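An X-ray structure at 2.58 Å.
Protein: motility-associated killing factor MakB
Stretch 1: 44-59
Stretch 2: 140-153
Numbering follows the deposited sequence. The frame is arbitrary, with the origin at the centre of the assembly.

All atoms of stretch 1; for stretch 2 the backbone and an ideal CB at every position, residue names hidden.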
ATOM      1  N   ASP A  44     -17.866 -18.872 -24.156  1.00167.73           N
ATOM      2  CA  ASP A  44     -17.509 -19.030 -22.751  1.00155.85           C
ATOM      3  C   ASP A  44     -16.700 -20.311 -22.586  1.00141.53           C
ATOM      4  O   ASP A  44     -17.210 -21.306 -22.054  1.00129.87           O
ATOM      5  CB  ASP A  44     -18.761 -19.038 -21.870  1.00154.96           C
ATOM      6  CG  ASP A  44     -18.466 -18.643 -20.441  1.00157.01           C
ATOM      7  OD1 ASP A  44     -17.281 -18.410 -20.122  1.00156.12           O
ATOM      8  OD2 ASP A  44     -19.419 -18.560 -19.640  1.00157.76           O
ATOM      9  N   PRO A  45     -15.436 -20.324 -23.030  1.00139.40           N
ATOM     10  CA  PRO A  45     -14.663 -21.572 -23.022  1.00137.01           C
ATOM     11  C   PRO A  45     -14.226 -21.974 -21.624  1.00130.97           C
ATOM     12  O   PRO A  45     -14.579 -21.318 -20.640  1.00116.53           O
ATOM     13  CB  PRO A  45     -13.460 -21.241 -23.914  1.00130.17           C
ATOM     14  CG  PRO A  45     -13.255 -19.783 -23.690  1.00126.26           C
ATOM     15  CD  PRO A  45     -14.632 -19.190 -23.518  1.00134.93           C
ATOM     16  N   ASN A  46     -13.445 -23.052 -21.529  1.00130.47           N
ATOM     17  CA  ASN A  46     -13.118 -23.612 -20.220  1.00137.67           C
ATOM     18  C   ASN A  46     -12.214 -22.681 -19.421  1.00137.22           C
ATOM     19  O   ASN A  46     -12.489 -22.397 -18.248  1.00116.42           O
ATOM     20  CB  ASN A  46     -12.470 -24.991 -20.373  1.00137.58           C
ATOM     21  CG  ASN A  46     -12.090 -25.609 -19.032  1.00149.29           C
ATOM     22  OD1 ASN A  46     -10.915 -25.652 -18.667  1.00152.93           O
ATOM     23  ND2 ASN A  46     -13.089 -26.082 -18.293  1.00146.94           N
ATOM     24  N   TRP A  47     -11.126 -22.197 -20.035  1.00113.68           N
ATOM     25  CA  TRP A  47     -10.157 -21.396 -19.289  1.00110.13           C
ATOM     26  C   TRP A  47     -10.817 -20.201 -18.617  1.00106.62           C
ATOM     27  O   TRP A  47     -10.374 -19.772 -17.545  1.00104.26           O
ATOM     28  CB  TRP A  47      -9.019 -20.936 -20.204  1.00109.75           C
ATOM     29  CG  TRP A  47      -9.435 -19.978 -21.302  1.00129.49           C
ATOM     30  CD1 TRP A  47      -9.752 -20.298 -22.593  1.00130.29           C
ATOM     31  CD2 TRP A  47      -9.565 -18.551 -21.201  1.00107.92           C
ATOM     32  NE1 TRP A  47     -10.072 -19.164 -23.297  1.00127.70           N
ATOM     33  CE2 TRP A  47      -9.970 -18.079 -22.465  1.00124.13           C
ATOM     34  CE3 TRP A  47      -9.385 -17.632 -20.164  1.00103.75           C
ATOM     35  CZ2 TRP A  47     -10.195 -16.726 -22.719  1.00114.35           C
ATOM     36  CZ3 TRP A  47      -9.611 -16.290 -20.417  1.00118.06           C
ATOM     37  CH2 TRP A  47     -10.009 -15.850 -21.683  1.00104.34           C
ATOM     38  N   LEU A  48     -11.889 -19.670 -19.212  1.00114.85           N
ATOM     39  CA  LEU A  48     -12.548 -18.481 -18.678  1.00124.96           C
ATOM     40  C   LEU A  48     -13.402 -18.812 -17.460  1.00121.42           C
ATOM     41  O   LEU A  48     -13.379 -18.084 -16.461  1.00109.95           O
ATOM     42  CB  LEU A  48     -13.400 -17.820 -19.765  1.00128.07           C
ATOM     43  CG  LEU A  48     -14.020 -16.475 -19.390  1.00108.61           C
ATOM     44  CD1 LEU A  48     -12.927 -15.454 -19.160  1.00 99.34           C
ATOM     45  CD2 LEU A  48     -14.990 -16.003 -20.460  1.00103.68           C
ATOM     46  N   VAL A  49     -14.182 -19.896 -17.537  1.00140.04           N
ATOM     47  CA  VAL A  49     -14.895 -20.379 -16.356  1.00131.49           C
ATOM     48  C   VAL A  49     -13.901 -20.714 -15.254  1.00120.67           C
ATOM     49  O   VAL A  49     -14.150 -20.464 -14.068  1.00105.26           O
ATOM     50  CB  VAL A  49     -15.778 -21.590 -16.713  1.00118.96           C
ATOM     51  CG1 VAL A  49     -16.643 -21.995 -15.526  1.00114.24           C
ATOM     52  CG2 VAL A  49     -16.648 -21.280 -17.922  1.00119.54           C
ATOM     53  N   GLU A  50     -12.745 -21.259 -15.639  1.00107.42           N
ATOM     54  CA  GLU A  50     -11.677 -21.512 -14.680  1.00106.64           C
ATOM     55  C   GLU A  50     -11.140 -20.209 -14.095  1.00102.64           C
ATOM     56  O   GLU A  50     -10.865 -20.129 -12.891  1.00102.34           O
ATOM     57  CB  GLU A  50     -10.562 -22.308 -15.357  1.00118.39           C
ATOM     58  CG  GLU A  50      -9.543 -22.916 -14.409  1.00142.80           C
ATOM     59  CD  GLU A  50      -8.579 -23.844 -15.121  1.00157.00           C
ATOM     60  OE1 GLU A  50      -9.022 -24.906 -15.608  1.00161.06           O
ATOM     61  OE2 GLU A  50      -7.379 -23.505 -15.205  1.00158.22           O
ATOM     62  N   VAL A  51     -10.998 -19.173 -14.925  1.00108.01           N
ATOM     63  CA  VAL A  51     -10.433 -17.912 -14.448  1.00108.13           C
ATOM     64  C   VAL A  51     -11.393 -17.220 -13.488  1.00101.81           C
ATOM     65  O   VAL A  51     -10.975 -16.650 -12.472  1.00102.09           O
ATOM     66  CB  VAL A  51     -10.059 -17.009 -15.640  1.00114.16           C
ATOM     67  CG1 VAL A  51     -10.052 -15.549 -15.239  1.00 94.16           C
ATOM     68  CG2 VAL A  51      -8.697 -17.396 -16.174  1.00112.29           C
ATOM     69  N   ARG A  52     -12.694 -17.260 -13.791  1.00107.09           N
ATOM     70  CA  ARG A  52     -13.679 -16.661 -12.895  1.00114.29           C
ATOM     71  C   ARG A  52     -13.616 -17.294 -11.514  1.00119.28           C
ATOM     72  O   ARG A  52     -13.716 -16.597 -10.496  1.00120.07           O
ATOM     73  CB  ARG A  52     -15.085 -16.804 -13.478  1.00121.02           C
ATOM     74  CG  ARG A  52     -15.823 -15.492 -13.672  1.00118.33           C
ATOM     75  CD  ARG A  52     -17.240 -15.721 -14.188  1.00115.96           C
ATOM     76  NE  ARG A  52     -17.291 -16.773 -15.197  1.00119.09           N
ATOM     77  CZ  ARG A  52     -16.968 -16.604 -16.475  1.00135.31           C
ATOM     78  NH1 ARG A  52     -17.046 -17.620 -17.321  1.00132.22           N
ATOM     79  NH2 ARG A  52     -16.564 -15.419 -16.907  1.00152.78           N
ATOM     80  N   SER A  53     -13.443 -18.617 -11.459  1.00113.09           N
ATOM     81  CA  SER A  53     -13.350 -19.301 -10.175  1.00104.36           C
ATOM     82  C   SER A  53     -12.113 -18.865  -9.405  1.00117.86           C
ATOM     83  O   SER A  53     -12.196 -18.560  -8.211  1.00135.34           O
ATOM     84  CB  SER A  53     -13.341 -20.813 -10.387  1.00106.96           C
ATOM     85  OG  SER A  53     -14.572 -21.243 -10.935  1.00127.02           O
ATOM     86  N   ARG A  54     -10.957 -18.818 -10.070  1.00 97.49           N
ATOM     87  CA  ARG A  54      -9.718 -18.534  -9.355  1.00 96.43           C
ATOM     88  C   ARG A  54      -9.625 -17.087  -8.887  1.00112.13           C
ATOM     89  O   ARG A  54      -8.846 -16.799  -7.972  1.00114.53           O
ATOM     90  CB  ARG A  54      -8.521 -18.904 -10.226  1.00 97.32           C
ATOM     91  CG  ARG A  54      -8.640 -20.294 -10.811  1.00112.94           C
ATOM     92  CD  ARG A  54      -7.302 -20.958 -11.051  1.00115.89           C
ATOM     93  NE  ARG A  54      -7.481 -22.235 -11.734  1.00123.71           N
ATOM     94  CZ  ARG A  54      -6.516 -23.128 -11.925  1.00127.03           C
ATOM     95  NH1 ARG A  54      -5.291 -22.894 -11.479  1.00121.70           N
ATOM     96  NH2 ARG A  54      -6.781 -24.261 -12.562  1.00125.41           N
ATOM     97  N   THR A  55     -10.395 -16.170  -9.482  1.00116.50           N
ATOM     98  CA  THR A  55     -10.492 -14.825  -8.916  1.00115.05           C
ATOM     99  C   THR A  55     -11.375 -14.812  -7.680  1.00106.06           C
ATOM    100  O   THR A  55     -11.189 -13.969  -6.794  1.00 92.83           O
ATOM    101  CB  THR A  55     -11.045 -13.826  -9.938  1.00102.00           C
ATOM    102  OG1 THR A  55     -12.294 -14.306 -10.451  1.00113.25           O
ATOM    103  CG2 THR A  55     -10.072 -13.623 -11.080  1.00 91.41           C
ATOM    104  N   GLU A  56     -12.342 -15.730  -7.611  1.00107.11           N
ATOM    105  CA  GLU A  56     -13.160 -15.838  -6.411  1.00111.20           C
ATOM    106  C   GLU A  56     -12.328 -16.293  -5.220  1.00100.35           C
ATOM    107  O   GLU A  56     -12.616 -15.903  -4.082  1.00 92.88           O
ATOM    108  CB  GLU A  56     -14.332 -16.790  -6.653  1.00115.82           C
ATOM    109  CG  GLU A  56     -15.665 -16.303  -6.093  1.00130.13           C
ATOM    110  CD  GLU A  56     -16.197 -15.074  -6.814  1.00135.81           C
ATOM    111  OE1 GLU A  56     -15.707 -13.958  -6.542  1.00135.15           O
ATOM    112  OE2 GLU A  56     -17.101 -15.225  -7.664  1.00138.91           O
ATOM    113  N   ILE A  57     -11.286 -17.088  -5.452  1.00 94.03           N
ATOM    114  CA  ILE A  57     -10.439 -17.495  -4.337  1.00117.94           C
ATOM    115  C   ILE A  57      -9.328 -16.477  -4.089  1.00102.63           C
ATOM    116  O   ILE A  57      -8.861 -16.343  -2.955  1.00120.25           O
ATOM    117  CB  ILE A  57      -9.867 -18.914  -4.536  1.00118.92           C
ATOM    118  CG1 ILE A  57      -8.720 -18.914  -5.541  1.00104.09           C
ATOM    119  CG2 ILE A  57     -10.974 -19.899  -4.952  1.00114.80           C
ATOM    120  CD1 ILE A  57      -8.070 -20.264  -5.697  1.00104.71           C
ATOM    121  N   LEU A  58      -8.905 -15.743  -5.123  1.00107.90           N
ATOM    122  CA  LEU A  58      -7.971 -14.639  -4.906  1.00114.86           C
ATOM    123  C   LEU A  58      -8.580 -13.588  -3.991  1.00108.69           C
ATOM    124  O   LEU A  58      -7.912 -13.077  -3.083  1.00 97.96           O
ATOM    125  CB  LEU A  58      -7.571 -14.004  -6.236  1.00111.21           C
ATOM    126  CG  LEU A  58      -6.793 -12.686  -6.121  1.00 99.37           C
ATOM    127  CD1 LEU A  58      -5.386 -12.922  -5.589  1.00100.49           C
ATOM    128  CD2 LEU A  58      -6.748 -11.951  -7.450  1.00 89.34           C
ATOM    129  N   ARG A  59      -9.848 -13.244  -4.225  1.00 98.21           N
ATOM    130  CA  ARG A  59     -10.560 -12.362  -3.310  1.00102.22           C
ATOM    131  C   ARG A  59     -10.605 -12.958  -1.906  1.00101.04           C
ATOM    132  O   ARG A  59     -10.416 -12.244  -0.912  1.00 90.87           O
ATOM    133  CB  ARG A  59     -11.972 -12.103  -3.844  1.00 91.39           C
ATOM    134  CG  ARG A  59     -12.559 -10.742  -3.503  1.00 93.71           C
ATOM    135  CD  ARG A  59     -14.058 -10.704  -3.792  1.00101.27           C
ATOM    136  NE  ARG A  59     -14.413 -11.496  -4.969  1.00113.50           N
ATOM    137  CZ  ARG A  59     -14.364 -11.047  -6.221  1.00119.72           C
ATOM    138  NH1 ARG A  59     -13.972  -9.805  -6.472  1.00116.92           N
ATOM    139  NH2 ARG A  59     -14.704 -11.843  -7.227  1.00113.08           N
ATOM    140  N   UNK A 140      -0.493 -16.987  -9.434  1.00 99.28           N
ATOM    141  CA  UNK A 140       0.066 -18.009 -10.318  1.00110.36           C
ATOM    142  C   UNK A 140      -1.005 -18.970 -10.818  1.00107.03           C
ATOM    143  O   UNK A 140      -0.870 -19.544 -11.906  1.00 93.80           O
ATOM    144  CB  UNK A 140       1.166 -18.789  -9.595  1.00110.36           C
ATOM    145  N   UNK A 141      -2.074 -19.156 -10.043  1.00 97.93           N
ATOM    146  CA  UNK A 141      -3.184 -19.974 -10.514  1.00110.92           C
ATOM    147  C   UNK A 141      -3.907 -19.297 -11.668  1.00109.11           C
ATOM    148  O   UNK A 141      -4.230 -19.942 -12.672  1.00105.36           O
ATOM    149  CB  UNK A 141      -4.162 -20.257  -9.372  1.00110.92           C
ATOM    150  N   UNK A 142      -4.165 -17.994 -11.540  1.00115.94           N
ATOM    151  CA  UNK A 142      -4.755 -17.242 -12.642  1.00107.80           C
ATOM    152  C   UNK A 142      -3.807 -17.184 -13.832  1.00 96.69           C
ATOM    153  O   UNK A 142      -4.216 -17.402 -14.977  1.00 95.17           O
ATOM    154  CB  UNK A 142      -5.119 -15.827 -12.189  1.00107.80           C
ATOM    155  N   UNK A 143      -2.528 -16.894 -13.571  1.00 96.83           N
ATOM    156  CA  UNK A 143      -1.533 -16.844 -14.637  1.00105.09           C
ATOM    157  C   UNK A 143      -1.507 -18.148 -15.422  1.00114.89           C
ATOM    158  O   UNK A 143      -1.528 -18.145 -16.658  1.00110.51           O
ATOM    159  CB  UNK A 143      -0.147 -16.549 -14.060  1.00105.09           C
ATOM    160  N   UNK A 144      -1.460 -19.278 -14.711  1.00119.81           N
ATOM    161  CA  UNK A 144      -1.480 -20.573 -15.380  1.00117.38           C
ATOM    162  C   UNK A 144      -2.794 -20.791 -16.124  1.00116.30           C
ATOM    163  O   UNK A 144      -2.813 -21.407 -17.197  1.00100.89           O
ATOM    164  CB  UNK A 144      -1.257 -21.697 -14.366  1.00117.38           C
ATOM    165  N   UNK A 145      -3.898 -20.263 -15.585  1.00106.80           N
ATOM    166  CA  UNK A 145      -5.213 -20.534 -16.158  1.00107.93           C
ATOM    167  C   UNK A 145      -5.438 -19.755 -17.453  1.00112.15           C
ATOM    168  O   UNK A 145      -5.991 -20.302 -18.417  1.00102.85           O
ATOM    169  CB  UNK A 145      -6.308 -20.190 -15.146  1.00107.93           C
ATOM    170  N   UNK A 146      -5.034 -18.479 -17.497  1.00112.79           N
ATOM    171  CA  UNK A 146      -5.148 -17.718 -18.743  1.00115.35           C
ATOM    172  C   UNK A 146      -4.172 -18.252 -19.782  1.00108.98           C
ATOM    173  O   UNK A 146      -4.480 -18.295 -20.978  1.00105.60           O
ATOM    174  CB  UNK A 146      -4.894 -16.230 -18.493  1.00115.35           C
ATOM    175  N   UNK A 147      -2.988 -18.686 -19.338  1.00114.01           N
ATOM    176  CA  UNK A 147      -1.990 -19.249 -20.242  1.00106.37           C
ATOM    177  C   UNK A 147      -2.552 -20.396 -21.067  1.00111.05           C
ATOM    178  O   UNK A 147      -2.163 -20.576 -22.226  1.00119.85           O
ATOM    179  CB  UNK A 147      -0.773 -19.730 -19.450  1.00106.37           C
ATOM    180  N   UNK A 148      -3.459 -21.187 -20.493  1.00109.01           N
ATOM    181  CA  UNK A 148      -4.099 -22.242 -21.272  1.00126.32           C
ATOM    182  C   UNK A 148      -4.976 -21.657 -22.369  1.00122.00           C
ATOM    183  O   UNK A 148      -5.007 -22.182 -23.488  1.00125.12           O
ATOM    184  CB  UNK A 148      -4.930 -23.149 -20.362  1.00126.32           C
ATOM    185  N   UNK A 149      -5.698 -20.572 -22.068  1.00115.13           N
ATOM    186  CA  UNK A 149      -6.460 -19.892 -23.102  1.00112.17           C
ATOM    187  C   UNK A 149      -5.581 -19.298 -24.181  1.00123.21           C
ATOM    188  O   UNK A 149      -5.980 -19.227 -25.348  1.00118.70           O
ATOM    189  CB  UNK A 149      -7.320 -18.791 -22.478  1.00112.17           C
ATOM    190  N   UNK A 150      -4.368 -18.881 -23.813  1.00123.16           N
ATOM    191  CA  UNK A 150      -3.437 -18.313 -24.779  1.00117.85           C
ATOM    192  C   UNK A 150      -3.016 -19.352 -25.811  1.00120.62           C
ATOM    193  O   UNK A 150      -3.027 -19.085 -27.018  1.00124.14           O
ATOM    194  CB  UNK A 150      -2.206 -17.750 -24.065  1.00117.85           C
ATOM    195  N   UNK A 151      -2.661 -20.555 -25.351  1.00120.79           N
ATOM    196  CA  UNK A 151      -2.068 -21.551 -26.238  1.00124.75           C
ATOM    197  C   UNK A 151      -3.065 -22.083 -27.261  1.00126.84           C
ATOM    198  O   UNK A 151      -2.667 -22.437 -28.378  1.00130.67           O
ATOM    199  CB  UNK A 151      -1.504 -22.712 -25.416  1.00124.75           C
ATOM    200  N   UNK A 152      -4.348 -22.155 -26.909  1.00124.14           N
ATOM    201  CA  UNK A 152      -5.364 -22.586 -27.858  1.00136.12           C
ATOM    202  C   UNK A 152      -5.850 -21.449 -28.748  1.00132.47           C
ATOM    203  O   UNK A 152      -6.712 -21.672 -29.606  1.00118.88           O
ATOM    204  CB  UNK A 152      -6.550 -23.197 -27.109  1.00136.12           C
ATOM    205  N   UNK A 153      -5.308 -20.249 -28.570  1.00137.74           N
ATOM    206  CA  UNK A 153      -5.576 -19.097 -29.421  1.00138.59           C
ATOM    207  C   UNK A 153      -4.280 -18.542 -30.006  1.00147.18           C
ATOM    208  O   UNK A 153      -4.116 -17.329 -30.160  1.00160.02           O
ATOM    209  CB  UNK A 153      -6.310 -18.010 -28.633  1.00138.59           C
TER

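Helix 46-59 and the helix through 140-151 run nearly antiparallel, at 166°, with their axes approaching to 8.5 Å.

Position 140 points its CB away, and almost any helix-tolerant residue fits; it is Glu140.

At 141 the CB points toward stretch 1, 3.6 Å from Arg54 NH1 and 5.4 Å from Ile57 CD1. An aliphatic chain could cover Ile57, whereas an acidic one could answer the arginine. The residue is Leu141, whose CD1 packs 3.8 Å from Ile57 CD1 while its CD2 lies 3.4 Å from Arg54 NH1.

The CB of 142 points sideways, 5.0 Å from Arg54 CB, but an apolar chain of moderate length could reach the hollow formed by Val51, Arg54, Thr55 and Leu58. Leucine, methionine or isoleucine would suit. Leu142 fills it as a knob: its CD2 lies 3.6 Å from Thr55 CG2 and 3.8 Å from Val51 CG1, and its CD1 is 4.1 Å from Leu58 CD2.

Position 143 faces away, unconstrained; it is Ala143. Position 144 points sideways, its CB 5.1 Å from Arg54 NH1, so polar residues are reasonable. Ser144 makes no close contact.

At 145 the CB points toward stretch 1, 3.5 Å from Glu50 OE2 and 3.8 Å from Val51 CG2. Such crowding favours a small residue, and the carboxylate favours a donor: serine, perhaps threonine, with alanine fitting by size alone. Ser145 sits among Trp47, Glu50, Val51 and Arg54, and its OG donates a hydrogen bond to Glu50 OE2 at 2.8 Å. The same OE2 forms a salt bridge with Arg54 NH2, also at 2.8 Å, and Ser145 OG lies over one face of that guanidinium.

The CB of 146 points sideways, 4.6 Å from Val51 CG2, which invites an aliphatic residue. Ile146 places its CG2 3.5 Å from Val51 CG2, while the end of its chain leads away.

Position 147 points away; it is Gln147. At 148 the CB is sideways, 4.7 Å from Trp47 CB, and a small or polar residue would fit. The deposited Asp148 is not an electrostatic match, since its OD2 stands 4.3 Å from the like-charged Glu50 OE2.

Position 149 is the most restrictive: an ideal CB would lie 2.6 Å from Trp47 CD2, a clash, so glycine is the clear expectation. Gly149 lays its CA over the indole face, 3.5 Å from the centroid of the five-membered ring, in a CH-pi contact.

Positions 150 and 151 have no neighbours in stretch 1 and leave the choice wide. Trp150 faces away, and Asn151 ND2 bonds back to Gln147 O at a very short 2.5 Å.

Past the helix, the CB of 152 points toward stretch 1 across open space, so only a long chain could reach it. Glu152 does, bringing OE2 to the edge of the Trp47 ring, 3.9 Å from CD1. Position 153 is similarly roomy; Leu153 makes no close contact.

Stretch 2 140-153: ELLASSIQDGWNEL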
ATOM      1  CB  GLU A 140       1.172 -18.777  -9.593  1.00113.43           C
ATOM      2  CG  GLU A 140       1.908 -19.788 -10.463  1.00133.91           C
ATOM      3  CD  GLU A 140       2.932 -20.590  -9.683  1.00165.33           C
ATOM      4  OE1 GLU A 140       3.219 -20.219  -8.526  1.00173.19           O
ATOM      5  OE2 GLU A 140       3.445 -21.592 -10.227  1.00176.07           O
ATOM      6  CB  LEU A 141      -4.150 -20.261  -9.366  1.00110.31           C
ATOM      7  CG  LEU A 141      -3.633 -21.166  -8.247  1.00113.41           C
ATOM      8  CD1 LEU A 141      -4.699 -21.310  -7.181  1.00108.86           C
ATOM      9  CD2 LEU A 141      -3.208 -22.531  -8.787  1.00101.00           C
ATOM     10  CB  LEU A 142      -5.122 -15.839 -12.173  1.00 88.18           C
ATOM     11  CG  LEU A 142      -6.437 -15.747 -11.402  1.00 87.73           C
ATOM     12  CD1 LEU A 142      -6.541 -14.426 -10.671  1.00 85.57           C
ATOM     13  CD2 LEU A 142      -7.605 -15.929 -12.360  1.00 88.59           C
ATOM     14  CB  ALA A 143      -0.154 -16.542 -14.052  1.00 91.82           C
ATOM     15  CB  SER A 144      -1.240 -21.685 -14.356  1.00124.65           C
ATOM     16  OG  SER A 144      -1.245 -22.969 -14.963  1.00132.59           O
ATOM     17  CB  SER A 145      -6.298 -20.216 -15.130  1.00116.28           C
ATOM     18  OG  SER A 145      -7.548 -20.742 -15.530  1.00121.04           O
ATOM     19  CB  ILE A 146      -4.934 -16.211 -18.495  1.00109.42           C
ATOM     20  CG1 ILE A 146      -3.559 -15.948 -17.874  1.00117.03           C
ATOM     21  CG2 ILE A 146      -6.047 -15.632 -17.637  1.00107.98           C
ATOM     22  CD1 ILE A 146      -3.428 -14.609 -17.179  1.00107.78           C
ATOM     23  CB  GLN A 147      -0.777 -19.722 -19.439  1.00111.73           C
ATOM     24  CG  GLN A 147       0.523 -19.024 -19.790  1.00116.18           C
ATOM     25  CD  GLN A 147       0.977 -19.332 -21.200  1.00132.99           C
ATOM     26  OE1 GLN A 147       0.686 -20.400 -21.736  1.00143.45           O
ATOM     27  NE2 GLN A 147       1.687 -18.391 -21.815  1.00131.50           N
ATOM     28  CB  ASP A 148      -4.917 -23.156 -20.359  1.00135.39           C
ATOM     29  CG  ASP A 148      -4.048 -23.983 -19.437  1.00116.44           C
ATOM     30  OD1 ASP A 148      -3.011 -24.499 -19.904  1.00109.20           O
ATOM     31  OD2 ASP A 148      -4.394 -24.103 -18.244  1.00106.28           O
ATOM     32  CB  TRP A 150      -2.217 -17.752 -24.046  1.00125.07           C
ATOM     33  CG  TRP A 150      -1.675 -16.507 -24.655  1.00146.11           C
ATOM     34  CD1 TRP A 150      -0.721 -16.419 -25.629  1.00162.85           C
ATOM     35  CD2 TRP A 150      -2.058 -15.163 -24.344  1.00144.31           C
ATOM     36  NE1 TRP A 150      -0.485 -15.102 -25.943  1.00161.37           N
ATOM     37  CE2 TRP A 150      -1.293 -14.310 -25.169  1.00153.47           C
ATOM     38  CE3 TRP A 150      -2.972 -14.597 -23.451  1.00123.07           C
ATOM     39  CZ2 TRP A 150      -1.413 -12.925 -25.126  1.00133.83           C
ATOM     40  CZ3 TRP A 150      -3.090 -13.224 -23.410  1.00129.14           C
ATOM     41  CH2 TRP A 150      -2.314 -12.401 -24.241  1.00135.19           C
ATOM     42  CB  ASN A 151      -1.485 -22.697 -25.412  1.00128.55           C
ATOM     43  CG  ASN A 151      -0.224 -22.295 -24.674  1.00139.09           C
ATOM     44  OD1 ASN A 151       0.877 -22.722 -25.024  1.00144.61           O
ATOM     45  ND2 ASN A 151      -0.375 -21.457 -23.656  1.00148.02           N
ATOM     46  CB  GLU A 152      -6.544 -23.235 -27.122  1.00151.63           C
ATOM     47  CG  GLU A 152      -7.431 -22.284 -26.330  1.00162.67           C
ATOM     48  CD  GLU A 152      -8.598 -23.014 -25.687  1.00165.49           C
ATOM     49  OE1 GLU A 152      -8.361 -24.066 -25.052  1.00157.14           O
ATOM     50  OE2 GLU A 152      -9.750 -22.550 -25.828  1.00163.37           O
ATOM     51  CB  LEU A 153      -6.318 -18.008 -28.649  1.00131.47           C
ATOM     52  CG  LEU A 153      -7.749 -18.291 -28.195  1.00122.26           C
ATOM     53  CD1 LEU A 153      -8.223 -17.210 -27.231  1.00108.09           C
ATOM     54  CD2 LEU A 153      -8.673 -18.383 -29.399  1.00116.04           C
TER
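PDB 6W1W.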